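Local atomic coordinates of teichoic acid biosynthesis protein F (Staphylococcus epidermidis, PDB entry 3L7I), a protein that belongs to the teichoic acid biosynthesis machinery and carries a transferase region with two Rossmann-like domains of GT-B type. Residues Tyr509-Ala519 with Met627-Arg635. Sequence-based numbering, arbitrary orientation.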
# COMPACT_ATOMS: atom_id res chain seq x y z
N TYR A 509 19.91 -42.05 -24.92
CA TYR A 509 20.47 -40.76 -24.51
C TYR A 509 21.36 -40.12 -25.58
O TYR A 509 22.26 -40.76 -26.13
CB TYR A 509 21.24 -40.91 -23.19
CG TYR A 509 20.33 -41.04 -22.01
CD1 TYR A 509 19.35 -40.09 -21.79
CD2 TYR A 509 20.45 -42.10 -21.13
CE1 TYR A 509 18.50 -40.18 -20.72
CE2 TYR A 509 19.59 -42.20 -20.04
CZ TYR A 509 18.61 -41.23 -19.85
OH TYR A 509 17.72 -41.27 -18.79
N PRO A 510 21.08 -38.86 -25.89
CA PRO A 510 21.95 -38.18 -26.84
C PRO A 510 23.41 -38.24 -26.39
O PRO A 510 24.31 -38.34 -27.23
CB PRO A 510 21.42 -36.74 -26.81
CG PRO A 510 19.97 -36.92 -26.55
CD PRO A 510 19.88 -38.07 -25.57
N ARG A 511 23.62 -38.19 -25.08
CA ARG A 511 24.95 -38.17 -24.49
C ARG A 511 25.65 -39.49 -24.73
O ARG A 511 26.87 -39.59 -24.59
CB ARG A 511 24.85 -37.97 -22.99
CG ARG A 511 23.92 -38.97 -22.36
CD ARG A 511 24.51 -39.61 -21.15
NE ARG A 511 23.87 -39.08 -19.95
CZ ARG A 511 23.57 -39.81 -18.87
NH1 ARG A 511 22.98 -39.24 -17.82
NH2 ARG A 511 23.85 -41.12 -18.85
N ASN A 512 24.85 -40.50 -25.07
CA ASN A 512 25.36 -41.84 -25.31
C ASN A 512 25.73 -42.07 -26.77
O ASN A 512 26.42 -43.04 -27.09
CB ASN A 512 24.35 -42.90 -24.84
CG ASN A 512 24.35 -43.10 -23.32
OD1 ASN A 512 25.25 -42.64 -22.62
ND2 ASN A 512 23.33 -43.80 -22.81
N ASP A 513 25.30 -41.16 -27.65
CA ASP A 513 25.55 -41.26 -29.09
C ASP A 513 26.99 -41.69 -29.39
O ASP A 513 27.22 -42.70 -30.08
CB ASP A 513 25.24 -39.93 -29.80
CG ASP A 513 23.73 -39.72 -30.10
OD1 ASP A 513 22.93 -40.66 -29.87
OD2 ASP A 513 23.37 -38.61 -30.57
N VAL A 514 27.95 -40.92 -28.87
CA VAL A 514 29.37 -41.19 -29.08
C VAL A 514 29.79 -42.64 -28.73
O VAL A 514 30.73 -43.16 -29.33
CB VAL A 514 30.28 -40.20 -28.28
CG1 VAL A 514 30.71 -39.02 -29.12
CG2 VAL A 514 29.58 -39.76 -27.03
N LEU A 515 29.13 -43.26 -27.76
CA LEU A 515 29.50 -44.62 -27.36
C LEU A 515 29.15 -45.58 -28.50
O LEU A 515 29.80 -46.60 -28.71
CB LEU A 515 28.81 -45.02 -26.06
CG LEU A 515 29.08 -44.10 -24.86
CD1 LEU A 515 28.33 -44.61 -23.66
CD2 LEU A 515 30.56 -43.98 -24.54
N VAL A 516 28.13 -45.21 -29.26
CA VAL A 516 27.71 -46.03 -30.39
C VAL A 516 28.47 -45.69 -31.68
O VAL A 516 28.93 -46.59 -32.39
CB VAL A 516 26.20 -45.90 -30.60
CG1 VAL A 516 25.82 -46.38 -31.98
CG2 VAL A 516 25.45 -46.66 -29.52
N ASN A 517 28.60 -44.39 -31.98
CA ASN A 517 29.20 -43.93 -33.23
C ASN A 517 30.73 -43.78 -33.29
O ASN A 517 31.27 -43.58 -34.38
CB ASN A 517 28.62 -42.57 -33.61
CG ASN A 517 27.13 -42.56 -33.61
OD1 ASN A 517 26.49 -43.52 -34.03
ND2 ASN A 517 26.56 -41.45 -33.13
N ARG A 518 31.42 -43.84 -32.15
CA ARG A 518 32.80 -43.38 -32.09
C ARG A 518 33.76 -44.32 -31.39
O ARG A 518 34.95 -44.01 -31.29
CB ARG A 518 32.86 -42.04 -31.36
CG ARG A 518 32.23 -40.87 -32.09
CD ARG A 518 33.27 -40.15 -32.91
NE ARG A 518 33.23 -38.71 -32.67
CZ ARG A 518 34.16 -37.87 -33.12
NH1 ARG A 518 35.20 -38.32 -33.81
NH2 ARG A 518 34.05 -36.57 -32.86
N ALA A 519 33.27 -45.44 -30.89
CA ALA A 519 34.13 -46.33 -30.11
C ALA A 519 35.33 -46.84 -30.92
O ALA A 519 36.33 -47.31 -30.35
CB ALA A 519 33.34 -47.48 -29.53
N MET A 627 26.56 -47.55 -14.74
CA MET A 627 26.75 -48.87 -15.31
C MET A 627 25.86 -49.07 -16.55
O MET A 627 26.22 -49.81 -17.46
CB MET A 627 26.48 -49.95 -14.27
CG MET A 627 25.14 -49.83 -13.61
SD MET A 627 24.78 -51.31 -12.67
CE MET A 627 23.12 -50.93 -12.08
N PHE A 628 24.72 -48.39 -16.57
CA PHE A 628 23.78 -48.59 -17.66
C PHE A 628 24.28 -47.88 -18.90
O PHE A 628 23.88 -48.22 -20.01
CB PHE A 628 22.39 -48.05 -17.30
CG PHE A 628 21.72 -48.77 -16.17
CD1 PHE A 628 21.40 -50.10 -16.27
CD2 PHE A 628 21.39 -48.09 -15.02
CE1 PHE A 628 20.78 -50.76 -15.24
CE2 PHE A 628 20.76 -48.75 -13.98
CZ PHE A 628 20.46 -50.08 -14.09
N ASP A 629 25.14 -46.89 -18.72
CA ASP A 629 25.69 -46.16 -19.85
C ASP A 629 26.83 -46.95 -20.43
O ASP A 629 26.85 -47.28 -21.62
CB ASP A 629 26.22 -44.80 -19.40
CG ASP A 629 25.13 -43.86 -18.93
OD1 ASP A 629 25.26 -43.33 -17.80
OD2 ASP A 629 24.14 -43.66 -19.68
N TYR A 630 27.79 -47.25 -19.56
CA TYR A 630 29.03 -47.91 -19.96
C TYR A 630 28.73 -49.23 -20.66
O TYR A 630 29.48 -49.67 -21.52
CB TYR A 630 29.91 -48.11 -18.73
CG TYR A 630 31.23 -48.71 -19.06
CD1 TYR A 630 32.19 -47.98 -19.73
CD2 TYR A 630 31.52 -50.01 -18.71
CE1 TYR A 630 33.43 -48.55 -20.05
CE2 TYR A 630 32.74 -50.59 -19.03
CZ TYR A 630 33.69 -49.85 -19.69
OH TYR A 630 34.89 -50.42 -19.99
N GLY A 631 27.59 -49.83 -20.30
CA GLY A 631 27.14 -51.10 -20.85
C GLY A 631 26.91 -51.15 -22.35
O GLY A 631 26.89 -52.21 -22.96
N ILE A 632 26.75 -49.99 -22.97
CA ILE A 632 26.62 -49.97 -24.40
C ILE A 632 27.89 -50.53 -25.04
O ILE A 632 27.84 -51.08 -26.15
CB ILE A 632 26.39 -48.55 -24.91
CG1 ILE A 632 25.08 -47.98 -24.33
CG2 ILE A 632 26.39 -48.54 -26.43
CD1 ILE A 632 24.95 -46.46 -24.47
N LEU A 633 29.02 -50.40 -24.35
CA LEU A 633 30.30 -50.81 -24.91
C LEU A 633 30.57 -52.32 -24.82
O LEU A 633 31.52 -52.82 -25.45
CB LEU A 633 31.46 -50.00 -24.30
CG LEU A 633 31.44 -48.49 -24.55
CD1 LEU A 633 32.39 -47.71 -23.59
CD2 LEU A 633 31.73 -48.18 -26.00
N LYS A 634 29.73 -53.03 -24.05
CA LYS A 634 29.86 -54.49 -23.84
C LYS A 634 31.26 -54.84 -23.32
O LYS A 634 31.92 -55.73 -23.83
CB LYS A 634 29.54 -55.28 -25.10
CG LYS A 634 28.22 -54.94 -25.74
CD LYS A 634 27.86 -55.91 -26.86
CE LYS A 634 26.99 -55.23 -27.92
NZ LYS A 634 26.50 -56.19 -28.95
N ARG A 635 31.70 -54.10 -22.32
CA ARG A 635 33.00 -54.33 -21.74
C ARG A 635 32.79 -54.79 -20.30
O ARG A 635 31.70 -54.66 -19.76
CB ARG A 635 33.86 -53.05 -21.82
CG ARG A 635 34.80 -53.00 -23.01
CD ARG A 635 34.45 -51.98 -24.07
NE ARG A 635 35.12 -50.71 -23.81
CZ ARG A 635 35.44 -49.79 -24.73
NH1 ARG A 635 36.02 -48.67 -24.34
NH2 ARG A 635 35.19 -49.97 -26.03
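In the GT-B-like region, which has two parallel sheets, segment 509-519 links strand 504-506 of one sheet to helix 522-531, just before strand 539-543 of the other. It meets the C-terminal end of helix 626-630 and the 3-10 turn 631-633 of the second domain. This path is consistent with a linker between the two domains packing on the second, and 401 Å² is buried. Its polar end centres on D629, whose OD2 forms a salt bridge with R511 NH2 at 2.7 Å. The carboxylate meets the guanidinium at its edge, with the two planes 65° apart. Turns of the arginine chain at chi2 (133°) and chi3 (106°) bring that edge round to D629, and its NE makes a second salt bridge with D367 of helix 367-379. N512 ND2 donates to the anti lone pair of D629 OD2 at 3.2 Å, with the acceptor in the amide plane.

Next to this bond, the CD1 methyl of I632 packs against the N512 amide, 3.5 Å from ND2. The apolar pairs follow: I632 CD1 lies 3.9 Å from L515 CD1, while its other branch, CG2, meets V516 CG2 at 3.7 Å. L633 CD2, in turn, reaches A519 CB at 3.9 Å. F613 of helix 609-614 touches both D629 and L633, adding a third element to the packing. Because R511 is shared with D367, its positive charge probably offsets only part of the two acids' negative charge. One salt bridge and one directional hydrogen bond converge on D629 OD2, which should limit rotation of the carboxylate and fix the 509-512 turn against it, while I632 and L633 extend the interface through aliphatic contacts.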